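Local coordinates for (R)-specific secondary-alkylsulfatase (Pseudomonas sp., PDB 4AXH), which hydrolyses secondary alkyl sulfates enantioselectively and with strict inversion of configuration, using zinc ions to give (S)-alcohols and sulfate, at residues K331-Y336 / D374-L379; W357-G362 / R366-D371; N297-Q302 / G345-V350; F378-A383 / Q429-F434. One frame throughout, in Å; residues are numbered along the deposited sequence.

Contact 1 (K331-Y336 / D374-L379); sequences KAWAGY and DMYAFL
Trp333 turns its CG to the far side from its own backbone N (chi1 -154°), while Tyr376 holds its CG beside the backbone N and anti to the carbonyl carbon; between them these torsions lay one ring over the other. The pyrrole part of the indole and the phenol ring form a face-to-face stack, with planes only 10° apart and centroids separated by 4.2 Å. Trp333 NE1 lies 3.9 Å from Tyr376 CE2, and farther out Trp333 CZ2 meets Tyr376 OH at 3.8 Å. Both polar groups sit at the ring rims and are satisfied elsewhere, Trp333 NE1 by Asn311 O and Tyr376 OH by the backbone N of His317, which should fix the rotation of both rings. Beside the stack the helices come close because alanines line the seam. Ala334 CB packs 3.6 Å from Ala377 N and 3.9 Å from Ala377 CB. Such small methyls suit axes approaching to 7.9 Å in a nearly antiparallel pair (157°). The Trp333 side chain also packs on the zinc ligand Glu291 and lies about 8 Å from a bound zinc ion, which places Trp333 in the second shell of the zinc site of this metallo-beta-lactamase fold, with Tyr376 backing its ring.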
loop_
_atom_site.group_PDB
_atom_site.type_symbol
_atom_site.label_atom_id
_atom_site.label_comp_id
_atom_site.label_asym_id
_atom_site.label_seq_id
_atom_site.Cartn_x
_atom_site.Cartn_y
_atom_site.Cartn_z
ATOM N N LYS A 331 8.174 2.833 -9.300
ATOM C CA LYS A 331 8.178 2.567 -10.747
ATOM C C LYS A 331 7.685 3.792 -11.540
ATOM O O LYS A 331 8.328 4.201 -12.505
ATOM C CB LYS A 331 7.379 1.276 -11.079
ATOM C CG LYS A 331 6.957 1.108 -12.541
ATOM C CD LYS A 331 7.511 -0.163 -13.197
ATOM C CE LYS A 331 8.811 0.067 -13.955
ATOM N NZ LYS A 331 10.000 0.127 -13.056
ATOM N N ALA A 332 6.580 4.396 -11.091
ATOM C CA ALA A 332 6.016 5.573 -11.759
ATOM C C ALA A 332 6.921 6.796 -11.572
ATOM O O ALA A 332 7.140 7.579 -12.512
ATOM C CB ALA A 332 4.601 5.844 -11.242
ATOM N N TRP A 333 7.462 6.927 -10.355
ATOM C CA TRP A 333 8.398 7.985 -9.992
ATOM C C TRP A 333 9.635 7.965 -10.936
ATOM O O TRP A 333 9.912 8.980 -11.574
ATOM C CB TRP A 333 8.834 7.796 -8.527
ATOM C CG TRP A 333 9.282 9.038 -7.818
ATOM C CD1 TRP A 333 9.986 10.097 -8.340
ATOM C CD2 TRP A 333 9.166 9.281 -6.414
ATOM N NE1 TRP A 333 10.313 10.987 -7.344
ATOM C CE2 TRP A 333 9.815 10.515 -6.150
ATOM C CE3 TRP A 333 8.562 8.570 -5.342
ATOM C CZ2 TRP A 333 9.843 11.077 -4.863
ATOM C CZ3 TRP A 333 8.650 9.094 -4.066
ATOM C CH2 TRP A 333 9.240 10.356 -3.842
ATOM N N ALA A 334 10.318 6.793 -11.074
ATOM C CA ALA A 334 11.468 6.647 -11.969
ATOM C C ALA A 334 11.114 6.979 -13.429
ATOM O O ALA A 334 11.898 7.659 -14.103
ATOM C CB ALA A 334 12.076 5.257 -11.855
ATOM N N GLY A 335 9.924 6.576 -13.870
ATOM C CA GLY A 335 9.411 6.863 -15.213
ATOM C C GLY A 335 9.216 8.340 -15.521
ATOM O O GLY A 335 9.413 8.779 -16.670
ATOM N N TYR A 336 8.825 9.127 -14.485
ATOM C CA TYR A 336 8.621 10.572 -14.629
ATOM C C TYR A 336 9.951 11.346 -14.623
ATOM O O TYR A 336 10.073 12.405 -15.246
ATOM C CB TYR A 336 7.698 11.086 -13.511
ATOM C CG TYR A 336 6.239 10.693 -13.655
ATOM C CD1 TYR A 336 5.562 10.882 -14.856
ATOM C CD2 TYR A 336 5.518 10.202 -12.574
ATOM C CE1 TYR A 336 4.223 10.554 -14.993
ATOM C CE2 TYR A 336 4.177 9.860 -12.701
ATOM C CZ TYR A 336 3.532 10.043 -13.914
ATOM O OH TYR A 336 2.194 9.779 -14.049
ATOM N N ASP A 374 17.483 6.044 -11.802
ATOM C CA ASP A 374 18.090 4.774 -11.423
ATOM C C ASP A 374 17.861 4.400 -9.953
ATOM O O ASP A 374 17.675 3.221 -9.688
ATOM C CB ASP A 374 19.602 4.775 -11.725
ATOM C CG ASP A 374 20.002 4.704 -13.184
ATOM O OD1 ASP A 374 19.119 4.442 -14.038
ATOM O OD2 ASP A 374 21.206 4.890 -13.475
ATOM N N MET A 375 17.890 5.383 -9.010
ATOM C CA MET A 375 17.690 5.142 -7.565
ATOM C C MET A 375 16.300 4.602 -7.270
ATOM O O MET A 375 16.172 3.637 -6.514
ATOM C CB MET A 375 18.009 6.385 -6.747
ATOM C CG MET A 375 17.671 6.269 -5.291
ATOM S SD MET A 375 17.951 7.750 -4.287
ATOM C CE MET A 375 17.150 9.008 -5.203
ATOM N N TYR A 376 15.275 5.184 -7.911
ATOM C CA TYR A 376 13.908 4.741 -7.725
ATOM C C TYR A 376 13.614 3.434 -8.406
ATOM O O TYR A 376 13.008 2.557 -7.773
ATOM C CB TYR A 376 12.884 5.862 -8.016
ATOM C CG TYR A 376 12.988 6.993 -7.009
ATOM C CD1 TYR A 376 12.648 6.795 -5.671
ATOM C CD2 TYR A 376 13.537 8.219 -7.367
ATOM C CE1 TYR A 376 12.833 7.795 -4.723
ATOM C CE2 TYR A 376 13.702 9.235 -6.431
ATOM C CZ TYR A 376 13.340 9.020 -5.108
ATOM O OH TYR A 376 13.474 10.017 -4.165
ATOM N N ALA A 377 14.110 3.242 -9.655
ATOM C CA ALA A 377 13.907 1.980 -10.377
ATOM C C ALA A 377 14.591 0.858 -9.644
ATOM O O ALA A 377 14.022 -0.233 -9.562
ATOM C CB ALA A 377 14.412 2.073 -11.801
ATOM N N PHE A 378 15.754 1.137 -9.014
ATOM C CA PHE A 378 16.470 0.138 -8.226
ATOM C C PHE A 378 15.619 -0.305 -7.022
ATOM O O PHE A 378 15.523 -1.499 -6.721
ATOM C CB PHE A 378 17.841 0.653 -7.756
ATOM C CG PHE A 378 18.499 -0.179 -6.692
ATOM C CD1 PHE A 378 19.077 -1.407 -7.006
ATOM C CD2 PHE A 378 18.510 0.240 -5.361
ATOM C CE1 PHE A 378 19.695 -2.192 -6.013
ATOM C CE2 PHE A 378 19.093 -0.559 -4.360
ATOM C CZ PHE A 378 19.682 -1.777 -4.698
ATOM N N LEU A 379 15.023 0.653 -6.332
ATOM C CA LEU A 379 14.219 0.343 -5.166
ATOM C C LEU A 379 13.115 -0.619 -5.524
ATOM O O LEU A 379 13.038 -1.682 -4.921
ATOM C CB LEU A 379 13.696 1.614 -4.473
ATOM C CG LEU A 379 14.719 2.377 -3.664
ATOM C CD1 LEU A 379 14.193 3.774 -3.336
ATOM C CD2 LEU A 379 15.110 1.618 -2.404
#

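Contact 2 (W357-G362 / R366-D371); sequences WPVWGG and RTYLAD
This is a junction of strand and helix, partly buried, where edge strand 359-360 of the six-stranded sheet leads through the single residue Gly361 into helix 362-388. Its apolar half is a CH-pi contact: Val359 CG1 stands over one face of the Tyr368 ring, 4.3 Å from the centroid and 19° off the normal, nearest to the CG end at 4.1 Å. Val359 places that methyl between its backbone N and carbonyl carbon, and the branched residue also suits its strand position. Tyr368 presents a broad face here, while its OH is bonded to Gln353 and to Ala312 O. Strand 359-360 pairs antiparallel with strand 350-352, and the zinc ligand His355 lies on the connection between them; the contact joins this sheet edge of the metallo-beta-lactamase fold to the start of helix 362-388. Gly361, at the N-cap, has a positive phi (86°) that glycine accepts readily. Gly362 O then takes the first-turn helical bond from Arg366 N, 2.9 Å long. The Arg366 chain, bent at chi3, folds back so that one face of its guanidinium lies over the same peptide, with NH1 3.3 Å from Gly362 C; glycine, lacking a side chain, allows this approach. The charged group is held from outside, Arg366 NE by Gly345 O and NH1 by a salt bridge to Asp363.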
loop_
_atom_site.group_PDB
_atom_site.type_symbol
_atom_site.label_atom_id
_atom_site.label_comp_id
_atom_site.label_asym_id
_atom_site.label_seq_id
_atom_site.Cartn_x
_atom_site.Cartn_y
_atom_site.Cartn_z
ATOM N N TRP A 357 19.184 23.193 -2.992
ATOM C CA TRP A 357 19.996 23.936 -3.950
ATOM C C TRP A 357 19.870 23.464 -5.398
ATOM O O TRP A 357 19.549 22.283 -5.650
ATOM C CB TRP A 357 21.490 23.927 -3.505
ATOM C CG TRP A 357 21.964 22.568 -3.143
ATOM C CD1 TRP A 357 22.458 21.617 -3.973
ATOM C CD2 TRP A 357 21.752 21.928 -1.880
ATOM N NE1 TRP A 357 22.651 20.444 -3.281
ATOM C CE2 TRP A 357 22.212 20.601 -2.000
ATOM C CE3 TRP A 357 21.203 22.353 -0.646
ATOM C CZ2 TRP A 357 22.185 19.695 -0.920
ATOM C CZ3 TRP A 357 21.135 21.447 0.406
ATOM C CH2 TRP A 357 21.631 20.141 0.272
ATOM N N PRO A 358 20.257 24.339 -6.369
ATOM C CA PRO A 358 20.210 23.936 -7.776
ATOM C C PRO A 358 21.428 23.129 -8.237
ATOM O O PRO A 358 22.459 23.199 -7.618
ATOM C CB PRO A 358 20.180 25.299 -8.513
ATOM C CG PRO A 358 20.023 26.352 -7.460
ATOM C CD PRO A 358 20.645 25.756 -6.261
ATOM N N VAL A 359 21.328 22.366 -9.325
ATOM C CA VAL A 359 22.487 21.689 -9.903
ATOM C C VAL A 359 22.782 22.374 -11.239
ATOM O O VAL A 359 21.881 22.505 -12.042
ATOM C CB VAL A 359 22.431 20.131 -9.950
ATOM C CG1 VAL A 359 21.253 19.624 -10.756
ATOM C CG2 VAL A 359 23.746 19.537 -10.471
ATOM N N TRP A 360 24.004 22.879 -11.436
ATOM C CA TRP A 360 24.383 23.657 -12.634
ATOM C C TRP A 360 25.126 22.862 -13.700
ATOM O O TRP A 360 25.904 21.972 -13.366
ATOM C CB TRP A 360 25.249 24.886 -12.268
ATOM C CG TRP A 360 24.897 25.580 -10.984
ATOM C CD1 TRP A 360 25.211 25.165 -9.726
ATOM C CD2 TRP A 360 24.104 26.765 -10.823
ATOM N NE1 TRP A 360 24.668 26.012 -8.794
ATOM C CE2 TRP A 360 24.051 27.049 -9.443
ATOM C CE3 TRP A 360 23.494 27.671 -11.727
ATOM C CZ2 TRP A 360 23.359 28.155 -8.928
ATOM C CZ3 TRP A 360 22.808 28.765 -11.215
ATOM C CH2 TRP A 360 22.724 28.983 -9.834
ATOM N N GLY A 361 24.925 23.240 -14.959
ATOM C CA GLY A 361 25.589 22.628 -16.103
ATOM C C GLY A 361 24.864 21.412 -16.594
ATOM O O GLY A 361 24.635 20.481 -15.821
ATOM N N GLY A 362 24.510 21.430 -17.881
ATOM C CA GLY A 362 23.765 20.378 -18.574
ATOM C C GLY A 362 24.234 18.989 -18.248
ATOM O O GLY A 362 23.410 18.121 -17.969
ATOM N N ARG A 366 22.130 16.160 -16.251
ATOM C CA ARG A 366 21.841 14.878 -16.928
ATOM C C ARG A 366 22.266 13.663 -16.094
ATOM O O ARG A 366 21.528 12.672 -16.041
ATOM C CB ARG A 366 22.508 14.825 -18.294
ATOM C CG ARG A 366 21.732 15.522 -19.369
ATOM C CD ARG A 366 22.608 15.708 -20.593
ATOM N NE ARG A 366 22.393 17.045 -21.127
ATOM C CZ ARG A 366 23.352 17.914 -21.401
ATOM N NH1 ARG A 366 24.628 17.573 -21.253
ATOM N NH2 ARG A 366 23.048 19.122 -21.859
ATOM N N THR A 367 23.456 13.748 -15.437
ATOM C CA THR A 367 23.963 12.712 -14.549
ATOM C C THR A 367 23.034 12.641 -13.316
ATOM O O THR A 367 22.688 11.549 -12.888
ATOM C CB THR A 367 25.416 13.039 -14.134
ATOM O OG1 THR A 367 26.254 12.966 -15.279
ATOM C CG2 THR A 367 25.961 12.136 -12.991
ATOM N N TYR A 368 22.642 13.805 -12.756
ATOM C CA TYR A 368 21.796 13.903 -11.570
ATOM C C TYR A 368 20.457 13.224 -11.843
ATOM O O TYR A 368 20.125 12.271 -11.141
ATOM C CB TYR A 368 21.684 15.374 -11.148
ATOM C CG TYR A 368 20.839 15.658 -9.925
ATOM C CD1 TYR A 368 19.449 15.779 -10.021
ATOM C CD2 TYR A 368 21.428 15.942 -8.700
ATOM C CE1 TYR A 368 18.670 16.092 -8.908
ATOM C CE2 TYR A 368 20.653 16.243 -7.576
ATOM C CZ TYR A 368 19.278 16.351 -7.698
ATOM O OH TYR A 368 18.499 16.687 -6.614
ATOM N N LEU A 369 19.776 13.598 -12.928
ATOM C CA LEU A 369 18.514 12.988 -13.345
ATOM C C LEU A 369 18.586 11.498 -13.546
ATOM O O LEU A 369 17.761 10.771 -13.003
ATOM C CB LEU A 369 17.940 13.667 -14.586
ATOM C CG LEU A 369 17.364 15.052 -14.339
ATOM C CD1 LEU A 369 16.780 15.616 -15.607
ATOM C CD2 LEU A 369 16.355 15.017 -13.189
ATOM N N ALA A 370 19.593 11.020 -14.273
ATOM C CA ALA A 370 19.758 9.605 -14.517
ATOM C C ALA A 370 20.025 8.844 -13.235
ATOM O O ALA A 370 19.502 7.746 -13.082
ATOM C CB ALA A 370 20.868 9.389 -15.506
ATOM N N ASP A 371 20.791 9.426 -12.282
ATOM C CA ASP A 371 21.084 8.808 -10.969
ATOM C C ASP A 371 19.784 8.686 -10.158
ATOM O O ASP A 371 19.519 7.620 -9.604
ATOM C CB ASP A 371 22.136 9.624 -10.189
ATOM C CG ASP A 371 23.578 9.556 -10.691
ATOM O OD1 ASP A 371 23.849 8.801 -11.632
ATOM O OD2 ASP A 371 24.436 10.249 -10.123
#

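Contact 3 (N297-Q302 / G345-V350); sequences NIYLPQ and GDRTDV
Tyr299 OH donates to the backbone oxygen of Arg347 at 2.7 Å, a bond whose exact geometry is doubtful because the hydroxyl is modelled too near the Arg347 side chain. The carbonyl oxygen lies at the ring edge, in its plane. Tyr299 extends its ring from the strand with CG anti to the backbone N (chi1 174°), long enough to carry a polar tip to the loop. Arg347 O and Thr348 lie by CE1, Thr348 CB at a looser 4.3 Å from Tyr299 CE1, whereas the guanidinium comes to CE2. The Arg347 chain bends at chi3 (-83°) and passes across the tyrosine at about a right angle. NH1 ends 3.7 Å from Tyr299 CE2, but the two planes are 57° apart and do not stack. Arginine suits this partly exposed position: its methylenes pass the tyrosine while its guanidinium NH2 reaches the carbonyl of Lys343. Tyr344 stacks on the Tyr299 ring. Strand 305-307, helix 330-344 and strand 350-352 form a beta-alpha-beta crossover; Tyr299, from the strand next to 305-307, thus ties the sheet to the loop that follows the helix, within the metallo-beta-lactamase fold.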
loop_
_atom_site.group_PDB
_atom_site.type_symbol
_atom_site.label_atom_id
_atom_site.label_comp_id
_atom_site.label_asym_id
_atom_site.label_seq_id
_atom_site.Cartn_x
_atom_site.Cartn_y
_atom_site.Cartn_z
ATOM N N ASN A 297 6.174 18.949 -13.043
ATOM C CA ASN A 297 7.461 19.640 -13.202
ATOM C C ASN A 297 7.196 20.878 -14.073
ATOM O O ASN A 297 6.197 20.949 -14.783
ATOM C CB ASN A 297 8.510 18.736 -13.870
ATOM C CG ASN A 297 8.898 17.516 -13.085
ATOM O OD1 ASN A 297 9.049 17.553 -11.860
ATOM N ND2 ASN A 297 9.125 16.418 -13.786
ATOM N N ILE A 298 8.050 21.866 -13.977
ATOM C CA ILE A 298 7.883 23.099 -14.724
ATOM C C ILE A 298 9.174 23.422 -15.456
ATOM O O ILE A 298 10.207 23.636 -14.824
ATOM C CB ILE A 298 7.390 24.265 -13.824
ATOM C CG1 ILE A 298 6.124 23.878 -13.037
ATOM C CG2 ILE A 298 7.163 25.565 -14.645
ATOM C CD1 ILE A 298 6.352 23.576 -11.644
ATOM N N TYR A 299 9.130 23.408 -16.787
ATOM C CA TYR A 299 10.297 23.753 -17.589
ATOM C C TYR A 299 10.129 25.207 -18.057
ATOM O O TYR A 299 9.011 25.680 -18.264
ATOM C CB TYR A 299 10.512 22.743 -18.753
ATOM C CG TYR A 299 11.617 23.108 -19.727
ATOM C CD1 TYR A 299 12.957 22.992 -19.370
ATOM C CD2 TYR A 299 11.322 23.497 -21.033
ATOM C CE1 TYR A 299 13.975 23.307 -20.272
ATOM C CE2 TYR A 299 12.331 23.787 -21.952
ATOM C CZ TYR A 299 13.656 23.702 -21.566
ATOM O OH TYR A 299 14.630 24.059 -22.465
ATOM N N LEU A 300 11.236 25.924 -18.115
ATOM C CA LEU A 300 11.270 27.307 -18.538
ATOM C C LEU A 300 12.053 27.379 -19.834
ATOM O O LEU A 300 13.289 27.512 -19.811
ATOM C CB LEU A 300 11.851 28.228 -17.450
ATOM C CG LEU A 300 11.070 28.229 -16.153
ATOM C CD1 LEU A 300 11.767 29.058 -15.101
ATOM C CD2 LEU A 300 9.643 28.700 -16.372
ATOM N N PRO A 301 11.341 27.229 -20.988
ATOM C CA PRO A 301 12.046 27.241 -22.287
ATOM C C PRO A 301 12.910 28.471 -22.546
ATOM O O PRO A 301 14.013 28.313 -23.062
ATOM C CB PRO A 301 10.945 26.993 -23.328
ATOM C CG PRO A 301 9.670 27.173 -22.615
ATOM C CD PRO A 301 9.892 27.004 -21.161
ATOM N N GLN A 302 12.474 29.651 -22.084
ATOM C CA GLN A 302 13.203 30.914 -22.245
ATOM C C GLN A 302 14.497 30.949 -21.466
ATOM O O GLN A 302 15.458 31.591 -21.904
ATOM C CB GLN A 302 12.350 32.110 -21.802
ATOM C CG GLN A 302 11.096 32.366 -22.628
ATOM C CD GLN A 302 10.088 33.190 -21.856
ATOM O OE1 GLN A 302 10.185 33.416 -20.638
ATOM N NE2 GLN A 302 9.077 33.646 -22.550
ATOM N N GLY A 345 16.463 17.274 -20.656
ATOM C CA GLY A 345 17.882 17.053 -20.403
ATOM C C GLY A 345 18.859 17.744 -21.330
ATOM O O GLY A 345 19.829 18.341 -20.864
ATOM N N ASP A 346 18.580 17.709 -22.648
ATOM C CA ASP A 346 19.427 18.350 -23.671
ATOM C C ASP A 346 19.202 19.865 -23.793
ATOM O O ASP A 346 20.081 20.557 -24.331
ATOM C CB ASP A 346 19.239 17.679 -25.034
ATOM C CG ASP A 346 19.325 16.158 -25.016
ATOM O OD1 ASP A 346 20.185 15.616 -24.271
ATOM O OD2 ASP A 346 18.537 15.510 -25.748
ATOM N N ARG A 347 18.047 20.372 -23.244
ATOM C CA ARG A 347 17.570 21.776 -23.208
ATOM C C ARG A 347 17.711 22.467 -21.836
ATOM O O ARG A 347 17.102 23.528 -21.629
ATOM C CB ARG A 347 16.089 21.791 -23.522
ATOM C CG ARG A 347 15.720 21.603 -24.951
ATOM C CD ARG A 347 14.264 21.950 -25.102
ATOM N NE ARG A 347 13.319 20.901 -24.776
ATOM C CZ ARG A 347 12.008 21.075 -24.866
ATOM N NH1 ARG A 347 11.511 22.253 -25.232
ATOM N NH2 ARG A 347 11.183 20.066 -24.639
ATOM N N THR A 348 18.463 21.875 -20.891
ATOM C CA THR A 348 18.571 22.447 -19.551
ATOM C C THR A 348 19.966 22.696 -19.076
ATOM O O THR A 348 20.805 21.804 -19.160
ATOM C CB THR A 348 17.613 21.788 -18.543
ATOM O OG1 THR A 348 17.788 22.411 -17.273
ATOM C CG2 THR A 348 17.835 20.319 -18.393
ATOM N N ASP A 349 20.224 23.934 -18.599
ATOM C CA ASP A 349 21.537 24.379 -18.114
ATOM C C ASP A 349 21.635 24.296 -16.603
ATOM O O ASP A 349 22.699 24.038 -16.066
ATOM C CB ASP A 349 21.848 25.816 -18.590
ATOM C CG ASP A 349 22.082 25.985 -20.092
ATOM O OD1 ASP A 349 22.231 24.945 -20.806
ATOM O OD2 ASP A 349 22.121 27.153 -20.560
ATOM N N VAL A 350 20.540 24.566 -15.909
ATOM C CA VAL A 350 20.498 24.520 -14.454
ATOM C C VAL A 350 19.184 23.978 -14.021
ATOM O O VAL A 350 18.157 24.450 -14.475
ATOM C CB VAL A 350 20.873 25.856 -13.755
ATOM C CG1 VAL A 350 20.415 27.062 -14.557
ATOM C CG2 VAL A 350 20.372 25.903 -12.308
#

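Contact 4 (F378-A383 / Q429-F434); sequences FLNNRA and QRYLGF
The Tyr431 ring meets Asn380 OD1 at its edge, in the ring plane, while one face carries Arg430 CG, 3.9 Å above it. The amide of Asn380 is turned 63° from the ring, and the two side chains run at about a right angle. Tyr431 OH donates to Asn380 OD1 at 2.8 Å, lying in the carbonyl plane and on a lone pair (C=O...O angle 129°). Tyr431 CE2 comes to 3.3 Å from the same OD1. Asn380 ND2 in turn donates to Asn381 OD1 at 3.3 Å, in its own amide plane but from above the Asn381 carbonyl plane. The two bonds are consistent with the modelled orientation of the amide. Because Asn380 CA and Tyr431 CA are 9.7 Å apart, it takes a long tyrosine to bridge helix 362-388 and the last turn of helix 420-431, at the alkyl sulfatase dimerisation region. Closer packing of these helices falls to Leu379 on Leu424 and Ala383 on Val427. With CG anti to its backbone N (chi1 -173°), Asn380 carries its amide toward Tyr431, and it also touches Lys331. Past Tyr431, Gly433 has a positive phi at which a side chain would jam against the preceding carbonyl oxygen, so glycine fits; Gln429 OE1 bonds to Phe434 N of the second subunit.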
loop_
_atom_site.group_PDB
_atom_site.type_symbol
_atom_site.label_atom_id
_atom_site.label_comp_id
_atom_site.label_asym_id
_atom_site.label_seq_id
_atom_site.Cartn_x
_atom_site.Cartn_y
_atom_site.Cartn_z
ATOM N N PHE A 378 15.754 1.137 -9.014
ATOM C CA PHE A 378 16.470 0.138 -8.226
ATOM C C PHE A 378 15.619 -0.305 -7.022
ATOM O O PHE A 378 15.523 -1.499 -6.721
ATOM C CB PHE A 378 17.841 0.653 -7.756
ATOM C CG PHE A 378 18.499 -0.179 -6.692
ATOM C CD1 PHE A 378 19.077 -1.407 -7.006
ATOM C CD2 PHE A 378 18.510 0.240 -5.361
ATOM C CE1 PHE A 378 19.695 -2.192 -6.013
ATOM C CE2 PHE A 378 19.093 -0.559 -4.360
ATOM C CZ PHE A 378 19.682 -1.777 -4.698
ATOM N N LEU A 379 15.023 0.653 -6.332
ATOM C CA LEU A 379 14.219 0.343 -5.166
ATOM C C LEU A 379 13.115 -0.619 -5.524
ATOM O O LEU A 379 13.038 -1.682 -4.921
ATOM C CB LEU A 379 13.696 1.614 -4.473
ATOM C CG LEU A 379 14.719 2.377 -3.664
ATOM C CD1 LEU A 379 14.193 3.774 -3.336
ATOM C CD2 LEU A 379 15.110 1.618 -2.404
ATOM N N ASN A 380 12.370 -0.306 -6.580
ATOM C CA ASN A 380 11.292 -1.137 -7.084
ATOM C C ASN A 380 11.815 -2.504 -7.587
ATOM O O ASN A 380 11.426 -3.546 -7.057
ATOM C CB ASN A 380 10.559 -0.388 -8.200
ATOM C CG ASN A 380 9.334 -1.098 -8.678
ATOM O OD1 ASN A 380 8.257 -0.991 -8.079
ATOM N ND2 ASN A 380 9.474 -1.853 -9.764
ATOM N N ASN A 381 12.729 -2.480 -8.573
ATOM C CA ASN A 381 13.259 -3.666 -9.227
ATOM C C ASN A 381 14.071 -4.601 -8.364
ATOM O O ASN A 381 13.910 -5.805 -8.512
ATOM C CB ASN A 381 13.992 -3.316 -10.513
ATOM C CG ASN A 381 13.187 -2.563 -11.541
ATOM O OD1 ASN A 381 11.957 -2.721 -11.678
ATOM N ND2 ASN A 381 13.883 -1.738 -12.317
ATOM N N ARG A 382 14.958 -4.087 -7.481
ATOM C CA ARG A 382 15.775 -4.973 -6.638
ATOM C C ARG A 382 14.898 -5.680 -5.607
ATOM O O ARG A 382 15.064 -6.886 -5.400
ATOM C CB ARG A 382 16.933 -4.231 -5.975
ATOM C CG ARG A 382 17.750 -5.039 -4.938
ATOM C CD ARG A 382 19.117 -5.500 -5.432
ATOM N NE ARG A 382 19.028 -6.731 -6.205
ATOM C CZ ARG A 382 19.646 -7.854 -5.877
ATOM N NH1 ARG A 382 20.419 -7.902 -4.808
ATOM N NH2 ARG A 382 19.500 -8.941 -6.625
ATOM N N ALA A 383 13.963 -4.938 -4.989
ATOM C CA ALA A 383 13.042 -5.481 -4.017
ATOM C C ALA A 383 12.218 -6.595 -4.670
ATOM O O ALA A 383 12.230 -7.714 -4.146
ATOM C CB ALA A 383 12.145 -4.375 -3.446
ATOM N N GLN A 429 5.747 -4.108 1.287
ATOM C CA GLN A 429 4.396 -3.747 1.756
ATOM C C GLN A 429 3.464 -3.449 0.560
ATOM O O GLN A 429 2.367 -4.016 0.477
ATOM C CB GLN A 429 4.452 -2.517 2.708
ATOM C CG GLN A 429 3.078 -1.863 2.990
ATOM C CD GLN A 429 3.149 -0.500 3.659
ATOM O OE1 GLN A 429 3.894 -0.292 4.626
ATOM N NE2 GLN A 429 2.319 0.436 3.203
ATOM N N ARG A 430 3.910 -2.559 -0.359
ATOM C CA ARG A 430 3.134 -2.191 -1.542
ATOM C C ARG A 430 2.715 -3.393 -2.428
ATOM O O ARG A 430 1.557 -3.469 -2.804
ATOM C CB ARG A 430 3.773 -1.013 -2.322
ATOM C CG ARG A 430 3.731 -1.124 -3.842
ATOM C CD ARG A 430 3.333 0.136 -4.591
ATOM N NE ARG A 430 3.235 -0.206 -6.010
ATOM C CZ ARG A 430 2.343 0.282 -6.866
ATOM N NH1 ARG A 430 1.448 1.172 -6.466
ATOM N NH2 ARG A 430 2.330 -0.133 -8.130
ATOM N N TYR A 431 3.625 -4.334 -2.714
ATOM C CA TYR A 431 3.332 -5.474 -3.591
ATOM C C TYR A 431 2.830 -6.702 -2.852
ATOM O O TYR A 431 2.121 -7.507 -3.451
ATOM C CB TYR A 431 4.558 -5.862 -4.461
ATOM C CG TYR A 431 4.883 -4.897 -5.573
ATOM C CD1 TYR A 431 4.174 -4.914 -6.768
ATOM C CD2 TYR A 431 5.913 -3.968 -5.438
ATOM C CE1 TYR A 431 4.460 -4.007 -7.796
ATOM C CE2 TYR A 431 6.235 -3.084 -6.473
ATOM C CZ TYR A 431 5.511 -3.107 -7.658
ATOM O OH TYR A 431 5.801 -2.184 -8.662
ATOM N N LEU A 432 3.248 -6.899 -1.602
ATOM C CA LEU A 432 2.831 -8.095 -0.851
ATOM C C LEU A 432 2.070 -7.792 0.468
ATOM O O LEU A 432 1.069 -8.456 0.769
ATOM C CB LEU A 432 3.988 -9.092 -0.646
ATOM C CG LEU A 432 4.699 -9.599 -1.931
ATOM C CD1 LEU A 432 5.900 -10.485 -1.598
ATOM C CD2 LEU A 432 3.760 -10.336 -2.879
ATOM N N GLY A 433 2.538 -6.803 1.221
ATOM C CA GLY A 433 1.901 -6.425 2.472
ATOM C C GLY A 433 2.717 -6.729 3.702
ATOM O O GLY A 433 3.788 -7.334 3.603
ATOM N N PHE A 434 2.200 -6.311 4.880
ATOM C CA PHE A 434 2.883 -6.430 6.165
ATOM C C PHE A 434 3.234 -7.861 6.538
ATOM O O PHE A 434 4.182 -8.074 7.298
ATOM C CB PHE A 434 2.061 -5.752 7.288
ATOM C CG PHE A 434 0.887 -6.570 7.797
ATOM C CD1 PHE A 434 -0.359 -6.487 7.182
ATOM C CD2 PHE A 434 1.045 -7.460 8.864
ATOM C CE1 PHE A 434 -1.416 -7.289 7.609
ATOM C CE2 PHE A 434 -0.013 -8.270 9.284
ATOM C CZ PHE A 434 -1.240 -8.160 8.669
#

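Contacts 1, 2 and 4 are strung along helix 362-388, and all three reach the second subunit; contact 3 stays within its own chain. Contacts 1 and 3 are buried, whereas 2 and 4 are partly so. Beside the zinc site, contact 1 relies on ring stacking and small methyls. Contact 2, at the helix start, mixes a CH-pi touch with backbone bonding, and contacts 3 and 4 each depend on one tyrosine hydroxyl, given to a backbone carbonyl in the first and to an amide in the second. Contacts 2 and 3 reach the same sheet and also touch where Trp360 packs on Val350; contacts 1 and 4 meet through Lys331.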